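PDB 6WBT: cellulase IBT99 from Metagenomes, which probably hydrolyses 6-phospho-alpha-glucosides, as a family 4 glycoside hydrolase that holds NAD, a manganese ion and glucose 6-phosphate in its active site. Local coordinates for residues G19-L24 / E55-E60; Y202-H207 / T259-N264; E398-H403 / Y438-K443. All coordinates share one frame; numbering follows the deposited sequence.

Contact 1. Residues G19-L24 / E55-E60; sequences GIVKDL and EVIKTE
In V56 the first torsion puts CG1 anti to the backbone N (chi1 173°) and so against the lysine stem, while in K22 CG is likewise anti to its own N (chi1 -164°), which sets it beside E60. K22 CB lies 3.7 Å from V56 CG1, the two side chains crossing at about a right angle. K22 CG stands 3.7 Å from E60 CG, and the lysine meets the glutamate obliquely. The lysine chain then bends at its second torsion, and farther out K22 CE is 3.8 Å from E60 OE2, so the carboxylate meets a carbon of the lysine and not its nitrogen. The ammonium group instead forms a salt bridge with D26, a few residues on in the chain, while E60 OE2, 4.6 Å from K22 NZ, probably adds only a general attraction. An alanine at K22 would keep the touch of CB on V56 but would probably leave D26 without its charged mate and open a gap beside E60 CG. Deeper in, V21 CG1 sits 4.2 Å from V56 CG1 and 4.4 Å from I57 CG1, a loose apolar seam. No hydrogen bond joins the two segments. The axes of the two short segments approach to 9.9 Å and run nearly parallel, at -24°. V21 and I57 both rest on L36 of strand 33-39, and helix 17-25 also covers strand 5-10. Two near-parallel helices packed on the parallel part of a mixed sheet are typical of the NAD-binding Rossmann fold, here within the N-terminal family 4 region.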
loop_
_atom_site.group_PDB
_atom_site.type_symbol
_atom_site.label_atom_id
_atom_site.label_comp_id
_atom_site.label_asym_id
_atom_site.label_seq_id
_atom_site.Cartn_x
_atom_site.Cartn_y
_atom_site.Cartn_z
ATOM N N GLY A 19 5.432 24.009 37.931
ATOM C CA GLY A 19 4.043 23.887 37.519
ATOM C C GLY A 19 3.553 22.451 37.547
ATOM O O GLY A 19 2.502 22.153 38.122
ATOM N N ILE A 20 4.311 21.539 36.932
ATOM C CA ILE A 20 3.875 20.151 36.861
ATOM C C ILE A 20 4.025 19.437 38.198
ATOM O O ILE A 20 3.345 18.434 38.435
ATOM C CB ILE A 20 4.636 19.384 35.762
ATOM C CG1 ILE A 20 6.054 19.043 36.223
ATOM C CG2 ILE A 20 4.669 20.194 34.473
ATOM C CD1 ILE A 20 6.706 17.945 35.417
ATOM N N VAL A 21 4.905 19.921 39.079
ATOM C CA VAL A 21 4.998 19.347 40.419
ATOM C C VAL A 21 3.702 19.583 41.180
ATOM O O VAL A 21 3.170 18.675 41.831
ATOM C CB VAL A 21 6.212 19.923 41.171
ATOM C CG1 VAL A 21 6.106 19.628 42.658
ATOM C CG2 VAL A 21 7.502 19.348 40.615
ATOM N N LYS A 22 3.167 20.803 41.102
ATOM C CA LYS A 22 1.898 21.099 41.758
ATOM C C LYS A 22 0.748 20.356 41.090
ATOM O O LYS A 22 -0.163 19.870 41.771
ATOM C CB LYS A 22 1.649 22.607 41.751
ATOM C CG LYS A 22 0.566 23.077 42.712
ATOM C CD LYS A 22 -0.784 23.209 42.027
ATOM C CE LYS A 22 -1.844 23.704 42.999
ATOM N NZ LYS A 22 -3.182 23.817 42.355
ATOM N N ASP A 23 0.772 20.256 39.759
ATOM C CA ASP A 23 -0.261 19.502 39.058
ATOM C C ASP A 23 -0.169 18.011 39.357
ATOM O O ASP A 23 -1.182 17.303 39.292
ATOM C CB ASP A 23 -0.165 19.756 37.554
ATOM C CG ASP A 23 -0.662 21.135 37.165
ATOM O OD1 ASP A 23 -1.816 21.470 37.506
ATOM O OD2 ASP A 23 0.103 21.889 36.529
ATOM N N LEU A 24 1.026 17.515 39.685
ATOM C CA LEU A 24 1.166 16.120 40.085
ATOM C C LEU A 24 0.718 15.900 41.526
ATOM O O LEU A 24 0.150 14.849 41.842
ATOM C CB LEU A 24 2.615 15.664 39.903
ATOM C CG LEU A 24 2.929 14.209 40.258
ATOM C CD1 LEU A 24 2.146 13.254 39.370
ATOM C CD2 LEU A 24 4.421 13.940 40.157
ATOM N N GLU A 55 9.206 24.695 48.081
ATOM C CA GLU A 55 8.172 25.618 48.536
ATOM C C GLU A 55 6.795 25.200 48.035
ATOM O O GLU A 55 5.795 25.407 48.732
ATOM C CB GLU A 55 8.500 27.039 48.075
ATOM C CG GLU A 55 7.950 28.134 48.976
ATOM C CD GLU A 55 8.628 28.169 50.333
ATOM O OE1 GLU A 55 7.974 28.571 51.317
ATOM O OE2 GLU A 55 9.816 27.791 50.414
ATOM N N VAL A 56 6.723 24.617 46.836
ATOM C CA VAL A 56 5.456 24.089 46.340
ATOM C C VAL A 56 5.043 22.863 47.141
ATOM O O VAL A 56 3.869 22.702 47.500
ATOM C CB VAL A 56 5.559 23.776 44.836
ATOM C CG1 VAL A 56 4.305 23.065 44.351
ATOM C CG2 VAL A 56 5.793 25.050 44.041
ATOM N N ILE A 57 5.997 21.976 47.433
ATOM C CA ILE A 57 5.708 20.812 48.265
ATOM C C ILE A 57 5.281 21.250 49.659
ATOM O O ILE A 57 4.353 20.684 50.249
ATOM C CB ILE A 57 6.931 19.875 48.309
ATOM C CG1 ILE A 57 7.125 19.191 46.955
ATOM C CG2 ILE A 57 6.787 18.844 49.420
ATOM C CD1 ILE A 57 8.313 18.260 46.905
ATOM N N LYS A 58 5.935 22.279 50.201
ATOM C CA LYS A 58 5.584 22.772 51.527
ATOM C C LYS A 58 4.196 23.401 51.563
ATOM O O LYS A 58 3.616 23.535 52.646
ATOM C CB LYS A 58 6.635 23.781 51.998
ATOM C CG LYS A 58 6.572 24.123 53.477
ATOM C CD LYS A 58 6.443 22.868 54.325
ATOM C CE LYS A 58 6.885 23.119 55.755
ATOM N NZ LYS A 58 8.357 23.328 55.838
ATOM N N THR A 59 3.644 23.772 50.408
ATOM C CA THR A 59 2.354 24.444 50.340
ATOM C C THR A 59 1.199 23.501 50.029
ATOM O O THR A 59 0.118 23.644 50.611
ATOM C CB THR A 59 2.396 25.557 49.287
ATOM O OG1 THR A 59 3.592 26.327 49.454
ATOM C CG2 THR A 59 1.192 26.476 49.431
ATOM N N GLU A 60 1.396 22.534 49.135
ATOM C CA GLU A 60 0.319 21.652 48.698
ATOM C C GLU A 60 0.324 20.298 49.396
ATOM O O GLU A 60 -0.743 19.793 49.758
ATOM C CB GLU A 60 0.391 21.440 47.183
ATOM C CG GLU A 60 0.424 22.726 46.371
ATOM C CD GLU A 60 -0.675 23.697 46.761
ATOM O OE1 GLU A 60 -0.354 24.860 47.079
ATOM O OE2 GLU A 60 -1.858 23.294 46.757
#

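Contact 2. Residues Y202-H207 / T259-N264; sequences YGWFTH and TDYLPN
A short antiparallel bridge in the sheet of the C-terminal domain brings 202-207 against 259-264, with W204 facing P263 as a non-hydrogen-bonded pair and F205 facing L262 as a hydrogen-bonded one. F205 N gives a nearly straight bond of 2.8 Å to L262 O (167° at the hydrogen), and L262 N returns one of 3.0 Å to F205 O. A third bond, from N264 N to G203 O, is 3.2 Å long, its donor standing above the carbonyl plane; the same oxygen also receives the indole N-H of W267. On the face carrying W204 and P263, the six-membered part of the indole reaches the proline, W204 CZ3 lying 3.5 Å from P263 CB. W204 CB meets Y261 CD2 at 3.8 Å, the two side chains crossing at about a right angle. The Y261 ring is held between two carbons: T206 CG2 sits over the centre of one face, 3.7 Å from the centroid in a CH-pi contact, and D260 CB covers the opposite face. In T206, CG2 lies anti to the carbonyl carbon, which sets the methyl over that ring. On the other face, F205 CB packs against L262 CB at 4.0 Å, and the phenyl ring presents its edge to L262 O before continuing onto helix 173-184. N264, just past the strand, caps the backbone N of Y266 with OD1, and its ND2 is bound to Y196. It probably acts as a second-shell residue, holding Y266, which lines the glucose 6-phosphate pocket; the antiparallel strand pair thus leads into the substrate site of a family 4 glycosidase.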
loop_
_atom_site.group_PDB
_atom_site.type_symbol
_atom_site.label_atom_id
_atom_site.label_comp_id
_atom_site.label_asym_id
_atom_site.label_seq_id
_atom_site.Cartn_x
_atom_site.Cartn_y
_atom_site.Cartn_z
ATOM N N TYR A 202 1.621 20.531 13.330
ATOM C CA TYR A 202 1.427 20.373 11.894
ATOM C C TYR A 202 0.152 19.584 11.623
ATOM O O TYR A 202 0.124 18.721 10.740
ATOM C CB TYR A 202 2.636 19.670 11.275
ATOM C CG TYR A 202 2.931 20.047 9.840
ATOM C CD1 TYR A 202 3.548 21.251 9.533
ATOM C CD2 TYR A 202 2.609 19.189 8.795
ATOM C CE1 TYR A 202 3.825 21.599 8.229
ATOM C CE2 TYR A 202 2.884 19.528 7.485
ATOM C CZ TYR A 202 3.492 20.734 7.208
ATOM O OH TYR A 202 3.769 21.080 5.906
ATOM N N GLY A 203 -0.912 19.879 12.372
ATOM C CA GLY A 203 -2.129 19.092 12.298
ATOM C C GLY A 203 -3.382 19.892 12.017
ATOM O O GLY A 203 -3.318 21.092 11.731
ATOM N N TRP A 204 -4.532 19.222 12.085
ATOM C CA TRP A 204 -5.817 19.839 11.793
ATOM C C TRP A 204 -6.890 19.220 12.677
ATOM O O TRP A 204 -6.849 18.026 12.986
ATOM C CB TRP A 204 -6.203 19.672 10.317
ATOM C CG TRP A 204 -5.167 20.168 9.355
ATOM C CD1 TRP A 204 -4.069 19.489 8.913
ATOM C CD2 TRP A 204 -5.134 21.448 8.711
ATOM N NE1 TRP A 204 -3.353 20.266 8.037
ATOM C CE2 TRP A 204 -3.985 21.474 7.897
ATOM C CE3 TRP A 204 -5.962 22.574 8.744
ATOM C CZ2 TRP A 204 -3.645 22.580 7.119
ATOM C CZ3 TRP A 204 -5.621 23.673 7.972
ATOM C CH2 TRP A 204 -4.472 23.668 7.171
ATOM N N PHE A 205 -7.859 20.045 13.072
ATOM C CA PHE A 205 -9.007 19.603 13.857
ATOM C C PHE A 205 -10.175 19.367 12.907
ATOM O O PHE A 205 -10.795 20.322 12.426
ATOM C CB PHE A 205 -9.369 20.635 14.924
ATOM C CG PHE A 205 -8.319 20.813 15.982
ATOM C CD1 PHE A 205 -8.423 20.157 17.199
ATOM C CD2 PHE A 205 -7.231 21.643 15.766
ATOM C CE1 PHE A 205 -7.460 20.323 18.177
ATOM C CE2 PHE A 205 -6.264 21.812 16.740
ATOM C CZ PHE A 205 -6.380 21.151 17.948
ATOM N N THR A 206 -10.483 18.095 12.641
ATOM C CA THR A 206 -11.539 17.777 11.685
ATOM C C THR A 206 -12.928 17.972 12.287
ATOM O O THR A 206 -13.819 18.520 11.629
ATOM C CB THR A 206 -11.379 16.344 11.174
ATOM O OG1 THR A 206 -11.449 15.430 12.274
ATOM C CG2 THR A 206 -10.042 16.179 10.471
ATOM N N HIS A 207 -13.131 17.530 13.527
ATOM C CA HIS A 207 -14.402 17.697 14.216
ATOM C C HIS A 207 -14.141 18.024 15.677
ATOM O O HIS A 207 -13.211 17.484 16.282
ATOM C CB HIS A 207 -15.275 16.437 14.118
ATOM C CG HIS A 207 -15.729 16.120 12.728
ATOM N ND1 HIS A 207 -15.174 15.105 11.977
ATOM C CD2 HIS A 207 -16.686 16.681 11.952
ATOM C CE1 HIS A 207 -15.771 15.055 10.800
ATOM N NE2 HIS A 207 -16.692 16.001 10.758
ATOM N N THR A 259 -11.273 25.838 4.316
ATOM C CA THR A 259 -12.477 25.766 5.132
ATOM C C THR A 259 -12.836 24.349 5.565
ATOM O O THR A 259 -13.915 24.143 6.128
ATOM C CB THR A 259 -13.655 26.383 4.375
ATOM O OG1 THR A 259 -13.912 25.620 3.189
ATOM C CG2 THR A 259 -13.342 27.820 3.987
ATOM N N ASP A 260 -11.965 23.369 5.320
ATOM C CA ASP A 260 -12.281 21.997 5.703
ATOM C C ASP A 260 -12.215 21.817 7.214
ATOM O O ASP A 260 -13.196 21.414 7.849
ATOM C CB ASP A 260 -11.332 21.021 5.002
ATOM C CG ASP A 260 -11.580 20.932 3.511
ATOM O OD1 ASP A 260 -12.759 20.857 3.105
ATOM O OD2 ASP A 260 -10.595 20.938 2.743
ATOM N N TYR A 261 -11.062 22.112 7.810
ATOM C CA TYR A 261 -10.817 21.843 9.218
ATOM C C TYR A 261 -10.367 23.118 9.920
ATOM O O TYR A 261 -10.015 24.117 9.288
ATOM C CB TYR A 261 -9.756 20.747 9.396
ATOM C CG TYR A 261 -9.930 19.560 8.476
ATOM C CD1 TYR A 261 -11.158 18.923 8.353
ATOM C CD2 TYR A 261 -8.866 19.082 7.722
ATOM C CE1 TYR A 261 -11.321 17.840 7.509
ATOM C CE2 TYR A 261 -9.020 18.000 6.876
ATOM C CZ TYR A 261 -10.248 17.384 6.773
ATOM O OH TYR A 261 -10.404 16.306 5.932
ATOM N N LEU A 262 -10.389 23.071 11.248
ATOM C CA LEU A 262 -9.805 24.136 12.054
ATOM C C LEU A 262 -8.308 23.891 12.193
ATOM O O LEU A 262 -7.908 22.830 12.686
ATOM C CB LEU A 262 -10.465 24.195 13.424
ATOM C CG LEU A 262 -11.860 24.821 13.447
ATOM C CD1 LEU A 262 -12.528 24.605 14.793
ATOM C CD2 LEU A 262 -11.769 26.304 13.124
ATOM N N PRO A 263 -7.458 24.827 11.784
ATOM C CA PRO A 263 -6.027 24.537 11.690
ATOM C C PRO A 263 -5.331 24.542 13.039
ATOM O O PRO A 263 -5.764 25.188 13.996
ATOM C CB PRO A 263 -5.502 25.676 10.808
ATOM C CG PRO A 263 -6.414 26.814 11.120
ATOM C CD PRO A 263 -7.774 26.202 11.359
ATOM N N ASN A 264 -4.229 23.799 13.099
ATOM C CA ASN A 264 -3.321 23.914 14.227
ATOM C C ASN A 264 -2.670 25.292 14.216
ATOM O O ASN A 264 -2.479 25.905 13.162
ATOM C CB ASN A 264 -2.257 22.816 14.177
ATOM C CG ASN A 264 -1.429 22.737 15.451
ATOM O OD1 ASN A 264 -0.863 23.733 15.904
ATOM N ND2 ASN A 264 -1.359 21.547 16.035
#

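Contact 3. Residues E398-H403 / Y438-K443; sequences EAAIEH and YWPELK
H403, the residue where helix 380-402 gives way to a left-handed backbone conformation (phi 56°), meets the C-terminal tail of the chain, an extended segment without regular structure that packs across the helix end. From its CB outward the histidine follows one carbonyl. H403 CB lies 3.2 Å from E441 O, and chi1 (-61°) puts CG anti to the carbonyl carbon, with H403 CG 3.5 Å from E441 O. H403 ND1 then donates a hydrogen bond of 3.0 Å to E441 O, which lies close to the ring plane and offers a lone pair in its own carbonyl plane. Next round the ring, H403 CE1 is 4.1 Å from P440 CB, the proline crossing the histidine at about a right angle. A400 O stands over one face of the imidazole, offset toward the rim, and is itself bound by the hydroxyl of Y125. On the helix side, L442 CD2 approaches A399 O, while A400 CB rests on P440 CG at 4.3 Å; helix 405-414 also packs against L442. The backbone ties the last residue down: K443 N donates to H403 O over 2.9 Å, its donor tilted 30° from the carbonyl plane.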
loop_
_atom_site.group_PDB
_atom_site.type_symbol
_atom_site.label_atom_id
_atom_site.label_comp_id
_atom_site.label_asym_id
_atom_site.label_seq_id
_atom_site.Cartn_x
_atom_site.Cartn_y
_atom_site.Cartn_z
ATOM N N GLU A 398 17.941 10.781 9.443
ATOM C CA GLU A 398 18.994 10.034 8.762
ATOM C C GLU A 398 20.326 10.773 8.809
ATOM O O GLU A 398 21.386 10.137 8.789
ATOM C CB GLU A 398 18.592 9.761 7.312
ATOM C CG GLU A 398 17.327 8.933 7.165
ATOM C CD GLU A 398 16.892 8.789 5.720
ATOM O OE1 GLU A 398 17.608 9.292 4.829
ATOM O OE2 GLU A 398 15.834 8.173 5.477
ATOM N N ALA A 399 20.292 12.106 8.871
ATOM C CA ALA A 399 21.528 12.874 8.978
ATOM C C ALA A 399 22.204 12.665 10.327
ATOM O O ALA A 399 23.436 12.709 10.414
ATOM C CB ALA A 399 21.244 14.358 8.748
ATOM N N ALA A 400 21.422 12.438 11.384
ATOM C CA ALA A 400 21.994 12.180 12.700
ATOM C C ALA A 400 22.525 10.758 12.821
ATOM O O ALA A 400 23.508 10.527 13.535
ATOM C CB ALA A 400 20.952 12.444 13.787
ATOM N N ILE A 401 21.897 9.802 12.137
ATOM C CA ILE A 401 22.328 8.411 12.228
ATOM C C ILE A 401 23.531 8.161 11.329
ATOM O O ILE A 401 24.539 7.591 11.760
ATOM C CB ILE A 401 21.159 7.471 11.877
ATOM C CG1 ILE A 401 20.016 7.640 12.881
ATOM C CG2 ILE A 401 21.633 6.024 11.831
ATOM C CD1 ILE A 401 18.783 6.833 12.538
ATOM N N GLU A 402 23.444 8.586 10.072
ATOM C CA GLU A 402 24.475 8.318 9.080
ATOM C C GLU A 402 25.574 9.371 9.057
ATOM O O GLU A 402 26.533 9.222 8.292
ATOM C CB GLU A 402 23.836 8.203 7.693
ATOM C CG GLU A 402 22.728 7.166 7.623
ATOM C CD GLU A 402 21.783 7.399 6.463
ATOM O OE1 GLU A 402 22.080 8.269 5.618
ATOM O OE2 GLU A 402 20.740 6.716 6.400
ATOM N N HIS A 403 25.457 10.425 9.871
ATOM C CA HIS A 403 26.461 11.489 9.945
ATOM C C HIS A 403 26.711 12.113 8.575
ATOM O O HIS A 403 27.841 12.463 8.227
ATOM C CB HIS A 403 27.768 10.975 10.555
ATOM C CG HIS A 403 27.621 10.456 11.951
ATOM N ND1 HIS A 403 27.889 11.224 13.063
ATOM C CD2 HIS A 403 27.233 9.245 12.415
ATOM C CE1 HIS A 403 27.674 10.508 14.152
ATOM N NE2 HIS A 403 27.275 9.304 13.787
ATOM N N TYR A 438 27.192 20.236 20.346
ATOM C CA TYR A 438 25.847 19.698 20.524
ATOM C C TYR A 438 25.409 18.788 19.388
ATOM O O TYR A 438 24.776 17.760 19.638
ATOM C CB TYR A 438 24.833 20.839 20.664
ATOM C CG TYR A 438 24.951 21.634 21.944
ATOM C CD1 TYR A 438 24.582 21.081 23.163
ATOM C CD2 TYR A 438 25.415 22.943 21.933
ATOM C CE1 TYR A 438 24.680 21.803 24.337
ATOM C CE2 TYR A 438 25.517 23.676 23.103
ATOM C CZ TYR A 438 25.149 23.100 24.301
ATOM O OH TYR A 438 25.248 23.822 25.468
ATOM N N TRP A 439 25.726 19.143 18.147
ATOM C CA TRP A 439 25.310 18.365 16.994
ATOM C C TRP A 439 26.224 17.166 16.776
ATOM O O TRP A 439 27.380 17.162 17.205
ATOM C CB TRP A 439 25.314 19.236 15.742
ATOM C CG TRP A 439 24.026 19.940 15.475
ATOM C CD1 TRP A 439 23.063 20.269 16.382
ATOM C CD2 TRP A 439 23.552 20.394 14.203
ATOM N NE1 TRP A 439 22.021 20.908 15.755
ATOM C CE2 TRP A 439 22.297 20.996 14.415
ATOM C CE3 TRP A 439 24.069 20.354 12.904
ATOM C CZ2 TRP A 439 21.551 21.552 13.378
ATOM C CZ3 TRP A 439 23.327 20.906 11.877
ATOM C CH2 TRP A 439 22.082 21.496 12.119
ATOM N N PRO A 440 25.723 16.127 16.111
ATOM C CA PRO A 440 26.611 15.061 15.643
ATOM C C PRO A 440 27.492 15.555 14.508
ATOM O O PRO A 440 27.155 16.504 13.794
ATOM C CB PRO A 440 25.644 13.971 15.161
ATOM C CG PRO A 440 24.323 14.312 15.784
ATOM C CD PRO A 440 24.304 15.801 15.894
ATOM N N GLU A 441 28.638 14.901 14.348
ATOM C CA GLU A 441 29.535 15.233 13.252
ATOM C C GLU A 441 28.881 14.894 11.918
ATOM O O GLU A 441 28.220 13.862 11.778
ATOM C CB GLU A 441 30.856 14.478 13.397
ATOM C CG GLU A 441 31.941 14.933 12.436
ATOM C CD GLU A 441 33.107 13.967 12.379
ATOM O OE1 GLU A 441 32.874 12.772 12.101
ATOM O OE2 GLU A 441 34.253 14.401 12.619
ATOM N N LEU A 442 29.062 15.775 10.935
ATOM C CA LEU A 442 28.469 15.605 9.612
ATOM C C LEU A 442 29.574 15.674 8.567
ATOM O O LEU A 442 30.150 16.742 8.335
ATOM C CB LEU A 442 27.399 16.665 9.345
ATOM C CG LEU A 442 26.179 16.642 10.269
ATOM C CD1 LEU A 442 25.159 17.686 9.841
ATOM C CD2 LEU A 442 25.554 15.257 10.297
ATOM N N LYS A 443 29.867 14.540 7.940
ATOM C CA LYS A 443 30.861 14.486 6.873
ATOM C C LYS A 443 30.186 14.529 5.506
ATOM O O LYS A 443 29.111 13.962 5.316
ATOM C CB LYS A 443 31.722 13.227 6.996
ATOM C CG LYS A 443 32.650 13.216 8.200
ATOM C CD LYS A 443 33.542 11.985 8.189
ATOM C CE LYS A 443 34.514 11.992 9.357
ATOM N NZ LYS A 443 35.422 13.172 9.320
#

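Followed from the N terminus, the three contacts come in series, none enclosing or crossing another. Contact 1 closes a loop of 30 residues that includes strand 33-39, and joins two helices of the nucleotide-binding N-terminal region. Contact 2 closes a longer, about half helical excursion of 51 residues, returning the chain to strand 202-210 in the C-terminal family region, near glucose 6-phosphate and manganese. Contact 3 spans the two helices 405-414 and 421-434 and fastens the chain's last residues to the end of helix 380-402. Contacts 1 and 3 lie on opposite sides of the chain's centre, their own centres about 40 Å apart; contacts 2 and 3 come within about 17 Å at their nearest atoms.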